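Local atomic coordinates of uncharacterized protein lp_2219 (Lactobacillus plantarum, PDB entry 3HFQ), a protein that is of unknown function but folds as a seven-bladed beta-propeller of the lactonase family, and so may hydrolyse a lactone. Residues Q16-G21 against D51-V56; A155-G160 against A201-E206; K230-D235 against R259-L264; F291-D294 against F299-V302. The protein carries 1 engineered substitution. All blocks are in the same frame, centred on the assembly; numbering follows the deposited sequence.

Contact 1 (Q16-G21 against D51-V56); sequences QGIYQG and DCLYSV
The CD1 methyl of I18 bridges the gap to the strand of D51-V56, resting 3.8 Å from S55 CB and 3.9 Å from L53 CD2. It fits between L53 and S55, two residues apart and so on the same face of their strand, with Y54 between them pointing away. I18 can span the distance because CD1 lies anti to CA (chi2 169°), which stretches the longer branch outward; the backbones themselves stay apart, with 8.7 Å between I18 CA and S55 CA. S55 meets the methyl with both CB and OG, the latter 3.9 Å from I18 CD1; OG is also hydrogen-bonded to W68 NE1, so this polar atom is satisfied beside the apolar contact.

The opposite face of Q16-G21 is the more solvent-accessible one. Y19 turns its ring there, partly exposed though still packed on L35 and P332, and Q16 is exposed. Q16 N donates to Y19 OH at 2.9 Å, tying the phenol to the residue just before its own strand.

The contact lies between two blades of the propeller. Strand 17-24 runs between 29-38 and 2-9, while 52-59 runs between 45-47 and 62-71 in the following blade; L45, from the innermost strand of that blade, touches I18, L53 and S55 and closes the apolar patch they form.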
loop_
_atom_site.group_PDB
_atom_site.type_symbol
_atom_site.label_atom_id
_atom_site.label_comp_id
_atom_site.label_asym_id
_atom_site.label_seq_id
_atom_site.Cartn_x
_atom_site.Cartn_y
_atom_site.Cartn_z
ATOM N N GLN A 16 5.525 1.430 19.574
ATOM C CA GLN A 16 6.929 1.811 19.696
ATOM C C GLN A 16 7.670 1.684 18.368
ATOM O O GLN A 16 8.885 1.894 18.305
ATOM C CB GLN A 16 7.630 0.955 20.755
ATOM C CG GLN A 16 7.169 1.227 22.171
ATOM C CD GLN A 16 7.898 0.372 23.184
ATOM O OE1 GLN A 16 7.884 -0.856 23.103
ATOM N NE2 GLN A 16 8.544 1.018 24.148
ATOM N N GLY A 17 6.945 1.337 17.308
ATOM C CA GLY A 17 7.583 1.214 16.008
ATOM C C GLY A 17 7.092 0.080 15.129
ATOM O O GLY A 17 5.887 -0.123 14.961
ATOM N N ILE A 18 8.040 -0.659 14.561
ATOM C CA ILE A 18 7.729 -1.776 13.678
ATOM C C ILE A 18 7.662 -3.081 14.465
ATOM O O ILE A 18 8.594 -3.425 15.197
ATOM C CB ILE A 18 8.803 -1.901 12.571
ATOM C CG1 ILE A 18 8.888 -0.586 11.795
ATOM C CG2 ILE A 18 8.460 -3.048 11.626
ATOM C CD1 ILE A 18 10.067 -0.500 10.857
ATOM N N TYR A 19 6.553 -3.799 14.321
ATOM C CA TYR A 19 6.380 -5.072 15.010
ATOM C C TYR A 19 6.512 -6.231 14.038
ATOM O O TYR A 19 6.501 -6.040 12.821
ATOM C CB TYR A 19 5.014 -5.134 15.715
ATOM C CG TYR A 19 4.878 -4.145 16.854
ATOM C CD1 TYR A 19 4.588 -2.805 16.604
ATOM C CD2 TYR A 19 5.106 -4.535 18.177
ATOM C CE1 TYR A 19 4.531 -1.873 17.636
ATOM C CE2 TYR A 19 5.055 -3.608 19.222
ATOM C CZ TYR A 19 4.767 -2.278 18.941
ATOM O OH TYR A 19 4.717 -1.349 19.953
ATOM N N GLN A 20 6.650 -7.435 14.583
ATOM C CA GLN A 20 6.774 -8.620 13.752
ATOM C C GLN A 20 5.962 -9.756 14.352
ATOM O O GLN A 20 5.823 -9.865 15.571
ATOM C CB GLN A 20 8.249 -9.018 13.599
ATOM C CG GLN A 20 8.924 -9.578 14.846
ATOM C CD GLN A 20 10.424 -9.742 14.661
ATOM O OE1 GLN A 20 10.892 -10.088 13.574
ATOM N NE2 GLN A 20 11.184 -9.503 15.725
ATOM N N GLY A 21 5.404 -10.587 13.483
ATOM C CA GLY A 21 4.603 -11.695 13.954
ATOM C C GLY A 21 4.783 -12.929 13.102
ATOM O O GLY A 21 5.623 -12.969 12.199
ATOM N N ASP A 51 17.023 -8.550 2.041
ATOM C CA ASP A 51 16.398 -8.471 3.350
ATOM C C ASP A 51 16.618 -7.145 4.061
ATOM O O ASP A 51 16.751 -7.093 5.283
ATOM C CB ASP A 51 16.848 -9.631 4.245
ATOM C CG ASP A 51 16.325 -10.970 3.761
ATOM O OD1 ASP A 51 15.146 -11.035 3.344
ATOM O OD2 ASP A 51 17.083 -11.959 3.803
ATOM N N CYS A 52 16.676 -6.069 3.284
ATOM C CA CYS A 52 16.800 -4.748 3.870
ATOM C C CYS A 52 15.374 -4.228 3.958
ATOM O O CYS A 52 14.551 -4.495 3.080
ATOM C CB CYS A 52 17.658 -3.829 3.001
ATOM S SG CYS A 52 19.438 -4.067 3.268
ATOM N N LEU A 53 15.086 -3.510 5.035
ATOM C CA LEU A 53 13.764 -2.958 5.268
ATOM C C LEU A 53 13.812 -1.441 5.157
ATOM O O LEU A 53 14.716 -0.799 5.690
ATOM C CB LEU A 53 13.281 -3.358 6.666
ATOM C CG LEU A 53 11.979 -2.758 7.202
ATOM C CD1 LEU A 53 10.799 -3.194 6.344
ATOM C CD2 LEU A 53 11.787 -3.218 8.639
ATOM N N TYR A 54 12.839 -0.876 4.455
ATOM C CA TYR A 54 12.759 0.565 4.278
ATOM C C TYR A 54 11.420 0.997 4.855
ATOM O O TYR A 54 10.377 0.465 4.493
ATOM C CB TYR A 54 12.890 0.905 2.790
ATOM C CG TYR A 54 14.234 0.472 2.235
ATOM C CD1 TYR A 54 15.400 1.159 2.574
ATOM C CD2 TYR A 54 14.353 -0.686 1.465
ATOM C CE1 TYR A 54 16.653 0.707 2.162
ATOM C CE2 TYR A 54 15.611 -1.150 1.047
ATOM C CZ TYR A 54 16.754 -0.449 1.409
ATOM O OH TYR A 54 18.001 -0.908 1.033
ATOM N N SER A 55 11.458 1.957 5.773
ATOM C CA SER A 55 10.243 2.404 6.431
ATOM C C SER A 55 10.053 3.904 6.482
ATOM O O SER A 55 11.017 4.668 6.514
ATOM C CB SER A 55 10.223 1.877 7.867
ATOM O OG SER A 55 11.338 2.385 8.590
ATOM N N VAL A 56 8.790 4.313 6.493
ATOM C CA VAL A 56 8.444 5.719 6.608
ATOM C C VAL A 56 9.073 6.091 7.943
ATOM O O VAL A 56 9.069 5.280 8.874
ATOM C CB VAL A 56 6.919 5.897 6.672
ATOM C CG1 VAL A 56 6.566 7.330 7.063
ATOM C CG2 VAL A 56 6.316 5.554 5.314
#

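Contact 2 (A155-G160 against A201-E206)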
loop_
_atom_site.group_PDB
_atom_site.type_symbol
_atom_site.label_atom_id
_atom_site.label_comp_id
_atom_site.label_asym_id
_atom_site.label_seq_id
_atom_site.Cartn_x
_atom_site.Cartn_y
_atom_site.Cartn_z
ATOM N N ALA A 155 4.325 4.487 -11.664
ATOM C CA ALA A 155 2.973 5.013 -11.548
ATOM C C ALA A 155 2.936 5.822 -10.259
ATOM O O ALA A 155 3.307 5.320 -9.197
ATOM C CB ALA A 155 1.967 3.872 -11.489
ATOM N N VAL A 156 2.503 7.076 -10.362
ATOM C CA VAL A 156 2.431 7.979 -9.216
ATOM C C VAL A 156 1.003 8.513 -9.109
ATOM O O VAL A 156 0.501 9.147 -10.032
ATOM C CB VAL A 156 3.437 9.149 -9.393
ATOM C CG1 VAL A 156 3.339 10.123 -8.218
ATOM C CG2 VAL A 156 4.856 8.591 -9.501
ATOM N N ILE A 157 0.355 8.255 -7.977
ATOM C CA ILE A 157 -1.035 8.664 -7.780
ATOM C C ILE A 157 -1.222 9.899 -6.906
ATOM O O ILE A 157 -0.725 9.953 -5.787
ATOM C CB ILE A 157 -1.843 7.502 -7.164
ATOM C CG1 ILE A 157 -1.689 6.253 -8.038
ATOM C CG2 ILE A 157 -3.309 7.892 -7.030
ATOM C CD1 ILE A 157 -2.291 5.000 -7.426
ATOM N N ASP A 158 -1.964 10.879 -7.418
ATOM C CA ASP A 158 -2.231 12.113 -6.689
ATOM C C ASP A 158 -3.697 12.128 -6.255
ATOM O O ASP A 158 -4.596 12.380 -7.060
ATOM C CB ASP A 158 -1.947 13.328 -7.580
ATOM C CG ASP A 158 -1.900 14.631 -6.801
ATOM O OD1 ASP A 158 -2.651 14.772 -5.816
ATOM O OD2 ASP A 158 -1.120 15.527 -7.185
ATOM N N LEU A 159 -3.933 11.847 -4.980
ATOM C CA LEU A 159 -5.283 11.826 -4.440
ATOM C C LEU A 159 -5.893 13.224 -4.443
ATOM O O LEU A 159 -7.095 13.391 -4.663
ATOM C CB LEU A 159 -5.254 11.260 -3.013
ATOM C CG LEU A 159 -6.552 11.250 -2.199
ATOM C CD1 LEU A 159 -6.559 10.049 -1.261
ATOM C CD2 LEU A 159 -6.685 12.554 -1.422
ATOM N N GLY A 160 -5.050 14.226 -4.214
ATOM C CA GLY A 160 -5.514 15.599 -4.165
ATOM C C GLY A 160 -5.999 16.203 -5.473
ATOM O O GLY A 160 -6.928 17.014 -5.471
ATOM N N ALA A 201 -4.967 -2.597 -14.739
ATOM C CA ALA A 201 -4.636 -2.063 -13.427
ATOM C C ALA A 201 -5.962 -1.743 -12.756
ATOM O O ALA A 201 -6.924 -1.364 -13.421
ATOM C CB ALA A 201 -3.787 -0.796 -13.552
ATOM N N PHE A 202 -6.013 -1.904 -11.442
ATOM C CA PHE A 202 -7.226 -1.632 -10.687
ATOM C C PHE A 202 -6.870 -0.541 -9.698
ATOM O O PHE A 202 -5.974 -0.701 -8.869
ATOM C CB PHE A 202 -7.689 -2.920 -10.008
ATOM C CG PHE A 202 -7.903 -4.045 -10.983
ATOM C CD1 PHE A 202 -9.066 -4.110 -11.751
ATOM C CD2 PHE A 202 -6.900 -4.981 -11.209
ATOM C CE1 PHE A 202 -9.222 -5.092 -12.732
ATOM C CE2 PHE A 202 -7.045 -5.965 -12.188
ATOM C CZ PHE A 202 -8.211 -6.018 -12.951
ATOM N N LEU A 203 -7.575 0.579 -9.813
ATOM C CA LEU A 203 -7.316 1.759 -8.998
ATOM C C LEU A 203 -8.352 2.002 -7.909
ATOM O O LEU A 203 -9.549 2.092 -8.181
ATOM C CB LEU A 203 -7.249 2.975 -9.926
ATOM C CG LEU A 203 -7.101 4.383 -9.354
ATOM C CD1 LEU A 203 -5.686 4.597 -8.833
ATOM C CD2 LEU A 203 -7.421 5.391 -10.454
ATOM N N ALA A 204 -7.887 2.125 -6.673
ATOM C CA ALA A 204 -8.798 2.363 -5.567
ATOM C C ALA A 204 -9.045 3.855 -5.389
ATOM O O ALA A 204 -8.105 4.649 -5.343
ATOM C CB ALA A 204 -8.234 1.764 -4.284
ATOM N N GLY A 205 -10.322 4.221 -5.319
ATOM C CA GLY A 205 -10.699 5.605 -5.119
ATOM C C GLY A 205 -11.096 5.748 -3.664
ATOM O O GLY A 205 -12.192 5.357 -3.270
ATOM N N GLU A 206 -10.196 6.302 -2.862
ATOM C CA GLU A 206 -10.450 6.465 -1.439
ATOM C C GLU A 206 -11.690 7.279 -1.099
ATOM O O GLU A 206 -12.588 6.798 -0.409
ATOM C CB GLU A 206 -9.248 7.124 -0.752
ATOM C CG GLU A 206 -9.489 7.394 0.731
ATOM C CD GLU A 206 -8.370 8.178 1.388
ATOM O OE1 GLU A 206 -7.200 7.766 1.261
ATOM O OE2 GLU A 206 -8.666 9.203 2.042
#
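A chi1 of -55° sets CG1 of I157 opposite its own carbonyl carbon, and the extended chi2 that follows carries CD1 out toward L203. L203 answers with CG anti to the backbone N (chi1 175°), which brings its CD1 to 3.7 Å from I157 CD1. The two side chains run past each other in opposite directions and meet by these methyls, while their backbones remain well separated, with 9.4 Å from I157 CA to L203 CA. On the innermost strand (189-194) of the blade that holds L203, P189 touches both residues and L192 packs on I157 as well.

At the other end of the contact an apolar group meets a charged one. L159 CD1 lies against the carboxylate of E206, 3.5 Å from OE1 and 3.7 Å from CD, and also approaches the start of the side chain, 4.0 Å from E206 CB. The extended chain of E206 brings its acid group across the end of L159. E206 OE1 forms salt bridges with R259 NH2 and R190 NE, so the carboxylate is held by two arginines while the leucine packs against it.

I157 and L203 belong to the second strands of consecutive blades, 154-158 and 200-205, and their packing is the face-to-face apolar contact by which propeller blades stack around the central axis. L159 and E206, just beyond these strands, reach the place where a phosphate ion, probably from the crystallisation liquor, is bound, which may mark a pocket for an anionic ligand.

Contact 3 (K230-D235 against R259-L264). With PO4 (phosphate ion), chain C.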
loop_
_atom_site.group_PDB
_atom_site.type_symbol
_atom_site.label_atom_id
_atom_site.label_comp_id
_atom_site.label_asym_id
_atom_site.label_seq_id
_atom_site.Cartn_x
_atom_site.Cartn_y
_atom_site.Cartn_z
ATOM N N LYS A 230 -18.597 0.201 -7.076
ATOM C CA LYS A 230 -18.569 0.713 -5.704
ATOM C C LYS A 230 -17.961 -0.339 -4.786
ATOM O O LYS A 230 -18.059 -1.534 -5.056
ATOM C CB LYS A 230 -19.985 1.074 -5.229
ATOM C CG LYS A 230 -20.642 2.174 -6.057
ATOM C CD LYS A 230 -22.014 2.583 -5.519
ATOM C CE LYS A 230 -21.906 3.480 -4.292
ATOM N NZ LYS A 230 -23.239 4.010 -3.874
ATOM N N THR A 231 -17.333 0.103 -3.700
ATOM C CA THR A 231 -16.700 -0.828 -2.774
ATOM C C THR A 231 -17.533 -1.065 -1.516
ATOM O O THR A 231 -17.142 -1.844 -0.649
ATOM C CB THR A 231 -15.294 -0.340 -2.359
ATOM O OG1 THR A 231 -15.405 0.855 -1.577
ATOM C CG2 THR A 231 -14.448 -0.046 -3.598
ATOM N N ILE A 232 -18.680 -0.393 -1.433
ATOM C CA ILE A 232 -19.588 -0.524 -0.290
ATOM C C ILE A 232 -21.038 -0.482 -0.776
ATOM O O ILE A 232 -21.302 -0.140 -1.930
ATOM C CB ILE A 232 -19.391 0.620 0.734
ATOM C CG1 ILE A 232 -19.525 1.974 0.034
ATOM C CG2 ILE A 232 -18.044 0.485 1.419
ATOM C CD1 ILE A 232 -19.522 3.160 0.984
ATOM N N PRO A 233 -21.996 -0.837 0.099
ATOM C CA PRO A 233 -23.412 -0.822 -0.286
ATOM C C PRO A 233 -23.842 0.538 -0.817
ATOM O O PRO A 233 -23.344 1.577 -0.377
ATOM C CB PRO A 233 -24.123 -1.191 1.011
ATOM C CG PRO A 233 -23.153 -2.127 1.654
ATOM C CD PRO A 233 -21.836 -1.398 1.453
ATOM N N ALA A 234 -24.774 0.525 -1.760
ATOM C CA ALA A 234 -25.265 1.755 -2.362
ATOM C C ALA A 234 -25.948 2.673 -1.351
ATOM O O ALA A 234 -25.950 3.891 -1.519
ATOM C CB ALA A 234 -26.223 1.425 -3.500
ATOM N N ASP A 235 -26.520 2.096 -0.298
ATOM C CA ASP A 235 -27.209 2.900 0.703
ATOM C C ASP A 235 -26.382 3.304 1.925
ATOM O O ASP A 235 -26.887 4.002 2.805
ATOM C CB ASP A 235 -28.485 2.190 1.169
ATOM C CG ASP A 235 -28.229 0.774 1.638
ATOM O OD1 ASP A 235 -27.054 0.431 1.891
ATOM O OD2 ASP A 235 -29.207 0.005 1.765
ATOM N N ARG A 259 -12.436 1.765 5.180
ATOM C CA ARG A 259 -12.330 2.388 6.499
ATOM C C ARG A 259 -13.625 3.142 6.774
ATOM O O ARG A 259 -13.904 4.170 6.155
ATOM C CB ARG A 259 -11.156 3.358 6.539
ATOM C CG ARG A 259 -9.801 2.690 6.474
ATOM C CD ARG A 259 -8.716 3.732 6.286
ATOM N NE ARG A 259 -8.793 4.342 4.959
ATOM C CZ ARG A 259 -7.926 5.237 4.496
ATOM N NH1 ARG A 259 -6.917 5.635 5.260
ATOM N NH2 ARG A 259 -8.056 5.719 3.264
ATOM N N GLY A 260 -14.404 2.627 7.715
ATOM C CA GLY A 260 -15.686 3.225 8.047
ATOM C C GLY A 260 -16.683 2.082 8.038
ATOM O O GLY A 260 -17.248 1.733 9.071
ATOM N N TYR A 261 -16.895 1.491 6.866
ATOM C CA TYR A 261 -17.800 0.352 6.758
ATOM C C TYR A 261 -17.035 -0.828 7.358
ATOM O O TYR A 261 -17.611 -1.860 7.710
ATOM C CB TYR A 261 -18.151 0.078 5.289
ATOM C CG TYR A 261 -19.290 -0.902 5.109
ATOM C CD1 TYR A 261 -20.539 -0.658 5.680
ATOM C CD2 TYR A 261 -19.118 -2.077 4.380
ATOM C CE1 TYR A 261 -21.586 -1.565 5.534
ATOM C CE2 TYR A 261 -20.156 -2.988 4.228
ATOM C CZ TYR A 261 -21.388 -2.724 4.806
ATOM O OH TYR A 261 -22.416 -3.623 4.657
ATOM N N ASN A 262 -15.721 -0.647 7.463
ATOM C CA ASN A 262 -14.807 -1.628 8.040
ATOM C C ASN A 262 -14.929 -3.060 7.532
ATOM O O ASN A 262 -15.226 -3.986 8.295
ATOM C CB ASN A 262 -14.925 -1.609 9.571
ATOM C CG ASN A 262 -14.596 -0.250 10.161
ATOM O OD1 ASN A 262 -13.770 0.490 9.622
ATOM N ND2 ASN A 262 -15.230 0.080 11.282
ATOM N N THR A 263 -14.672 -3.246 6.243
ATOM C CA THR A 263 -14.736 -4.571 5.639
ATOM C C THR A 263 -13.675 -4.710 4.567
ATOM O O THR A 263 -12.972 -3.760 4.229
ATOM C CB THR A 263 -16.059 -4.804 4.890
ATOM O OG1 THR A 263 -16.125 -3.889 3.787
ATOM C CG2 THR A 263 -17.257 -4.589 5.796
ATOM N N LEU A 264 -13.572 -5.926 4.049
ATOM C CA LEU A 264 -12.705 -6.215 2.928
ATOM C C LEU A 264 -13.763 -6.607 1.912
ATOM O O LEU A 264 -14.633 -7.430 2.211
ATOM C CB LEU A 264 -11.777 -7.405 3.190
ATOM C CG LEU A 264 -10.621 -7.254 4.184
ATOM C CD1 LEU A 264 -9.660 -8.423 3.992
ATOM C CD2 LEU A 264 -9.890 -5.936 3.952
HETATM P P PO4 C . -5.112 8.546 3.769
HETATM O O1 PO4 C . -5.961 9.061 4.991
HETATM O O2 PO4 C . -5.386 7.012 3.544
HETATM O O3 PO4 C . -5.506 9.352 2.472
HETATM O O4 PO4 C . -3.576 8.756 4.068
#
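A hairpin turn carrying a G1 beta bulge, in which N262 and T263 both face N258, presents the ring of Y261 to I232 and P233 in the loop after strand 222-230 of the preceding propeller blade. P233 covers one face of the phenol: its CD sits 3.8 Å from the centroid of the Y261 ring, 22° off the normal, a CH-pi contact displaced toward the rim. The next ring carbon, P233 CG, reaches the hydroxyl end and stands 3.4 Å from Y261 OH. I232 meets the base of the same side chain, its CG2 methyl 3.9 Å from Y261 CB and oblique to the ring. With CG anti to the backbone N (chi1 -169°), the Y261 side chain reaches along I232 and lays its ring against P233. Y236 adds an edge-to-face contact with the phenol. Shortening Y261 to an alanine would probably leave P233 and Y236 without their ring partner and open a gap between the loop and the turn.

The turn is braced by G260 N, which donates to N262 OD1 at 2.9 Å from above the amide's carbonyl plane. On its far side R259 bends inward, with NE and NH2 bonded to the carbonyls of G241 and A242. The edge of its guanidinium grips one phosphate oxygen with two donors: NH1 lies 2.7 Å and NH2 3.0 Å from O2 of the ion.

Contact 4 (F291-D294 against F299-V302)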
loop_
_atom_site.group_PDB
_atom_site.type_symbol
_atom_site.label_atom_id
_atom_site.label_comp_id
_atom_site.label_asym_id
_atom_site.label_seq_id
_atom_site.Cartn_x
_atom_site.Cartn_y
_atom_site.Cartn_z
ATOM N N PHE A 291 -3.832 -4.567 4.457
ATOM C CA PHE A 291 -4.008 -6.006 4.581
ATOM C C PHE A 291 -3.270 -6.615 3.400
ATOM O O PHE A 291 -2.853 -5.898 2.496
ATOM C CB PHE A 291 -5.494 -6.382 4.477
ATOM C CG PHE A 291 -6.067 -6.231 3.086
ATOM C CD1 PHE A 291 -6.503 -4.989 2.624
ATOM C CD2 PHE A 291 -6.123 -7.323 2.220
ATOM C CE1 PHE A 291 -6.979 -4.836 1.325
ATOM C CE2 PHE A 291 -6.599 -7.180 0.913
ATOM C CZ PHE A 291 -7.028 -5.930 0.465
ATOM N N ASP A 292 -3.101 -7.933 3.410
ATOM C CA ASP A 292 -2.467 -8.610 2.288
ATOM C C ASP A 292 -2.658 -10.111 2.403
ATOM O O ASP A 292 -2.928 -10.632 3.487
ATOM C CB ASP A 292 -0.970 -8.288 2.212
ATOM C CG ASP A 292 -0.370 -8.619 0.847
ATOM O OD1 ASP A 292 -1.145 -8.896 -0.099
ATOM O OD2 ASP A 292 0.874 -8.589 0.713
ATOM N N LEU A 293 -2.549 -10.796 1.271
ATOM C CA LEU A 293 -2.660 -12.244 1.246
ATOM C C LEU A 293 -1.282 -12.729 1.664
ATOM O O LEU A 293 -0.293 -12.029 1.448
ATOM C CB LEU A 293 -2.962 -12.747 -0.172
ATOM C CG LEU A 293 -4.375 -12.595 -0.745
ATOM C CD1 LEU A 293 -4.751 -11.126 -0.870
ATOM C CD2 LEU A 293 -4.421 -13.274 -2.110
ATOM N N ASP A 294 -1.207 -13.908 2.269
ATOM C CA ASP A 294 0.088 -14.438 2.678
ATOM C C ASP A 294 0.724 -15.041 1.423
ATOM O O ASP A 294 0.071 -15.147 0.387
ATOM C CB ASP A 294 -0.090 -15.506 3.759
ATOM C CG ASP A 294 -0.578 -16.825 3.199
ATOM O OD1 ASP A 294 -1.634 -16.838 2.532
ATOM O OD2 ASP A 294 0.100 -17.845 3.430
ATOM N N PHE A 299 -4.381 -17.485 3.010
ATOM C CA PHE A 299 -4.756 -16.642 4.140
ATOM C C PHE A 299 -4.678 -15.159 3.803
ATOM O O PHE A 299 -4.031 -14.761 2.834
ATOM C CB PHE A 299 -3.817 -16.895 5.322
ATOM C CG PHE A 299 -3.801 -18.314 5.799
ATOM C CD1 PHE A 299 -4.739 -18.763 6.723
ATOM C CD2 PHE A 299 -2.847 -19.207 5.322
ATOM C CE1 PHE A 299 -4.725 -20.085 7.164
ATOM C CE2 PHE A 299 -2.825 -20.531 5.756
ATOM C CZ PHE A 299 -3.762 -20.970 6.678
ATOM N N VAL A 300 -5.343 -14.354 4.625
ATOM C CA VAL A 300 -5.320 -12.905 4.494
ATOM C C VAL A 300 -5.208 -12.346 5.904
ATOM O O VAL A 300 -5.861 -12.839 6.826
ATOM C CB VAL A 300 -6.603 -12.336 3.861
ATOM C CG1 VAL A 300 -6.608 -10.812 3.995
ATOM C CG2 VAL A 300 -6.685 -12.731 2.390
ATOM N N VAL A 301 -4.356 -11.345 6.074
ATOM C CA VAL A 301 -4.184 -10.696 7.368
ATOM C C VAL A 301 -4.483 -9.219 7.174
ATOM O O VAL A 301 -3.975 -8.599 6.244
ATOM C CB VAL A 301 -2.738 -10.855 7.901
ATOM C CG1 VAL A 301 -2.523 -9.958 9.121
ATOM C CG2 VAL A 301 -2.485 -12.303 8.269
ATOM N N VAL A 302 -5.325 -8.666 8.039
ATOM C CA VAL A 302 -5.681 -7.257 7.969
ATOM C C VAL A 302 -5.400 -6.630 9.329
ATOM O O VAL A 302 -5.493 -7.304 10.355
ATOM C CB VAL A 302 -7.190 -7.062 7.643
ATOM C CG1 VAL A 302 -8.043 -7.745 8.694
ATOM C CG2 VAL A 302 -7.532 -5.569 7.580
#
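The F299 ring meets the carboxylate of D294 at its edge, D294 CG lying in the ring plane and the two flat groups standing 75° apart, with D294 OD2 3.8 Å from F299 CD2. The other ring of this antiparallel beta hairpin, the inner pair of strands of a propeller blade, belongs to F291, which V300 CG1 approaches obliquely, 3.9 Å from F291 CD2. F291, L293, V300 and V302 share one face of the hairpin, and across it L293 CG rests on V300 CG2.

D294 closes the turn end of the hairpin. With CG between its backbone N and carbonyl carbon (chi1 76°), the carboxylate swings across to F299, whose N donates to D294 OD1 at 2.9 Å from above the carboxylate plane. In return D294 N donates to F299 O, so side chain and backbone together hold both ends of the partner residue, while D294 OD2 is hydrogen-bonded to T296 OG1 and lies close to the like-charged E3 OE1. A leucine here would probably leave F299 N without its acceptor and T296 OG1 without its partner, and let the turn shift.

Farther along, D292 and V301 form the hydrogen-bonded pair: V301 N to D292 O is nearly straight at 169°, and D292 N to V301 O spans 3.0 Å. D292 also bends back on its own strand, where its OD1 accepts from L293 N at 2.7 Å, from above the carboxylate plane.

In the fold
From the N terminus the four contacts follow in series, none nesting in or crossing another. Contact 1 closes a loop from the first blade to the next, and contact 2, on the opposite side of the chain's centre and about 25 Å away between centres, does the same between two later blades. Contact 3 ties the exit loop of strand 222-230 to the hairpin turn of the following blade, and contact 4 closes a short hairpin within the last. Contacts 2 and 3 meet through the salt bridge of E206 with R259; L264 packs on F291 and V300, joining contacts 3 and 4. Strand 334-339 pairs with 2-9, completing the propeller ring.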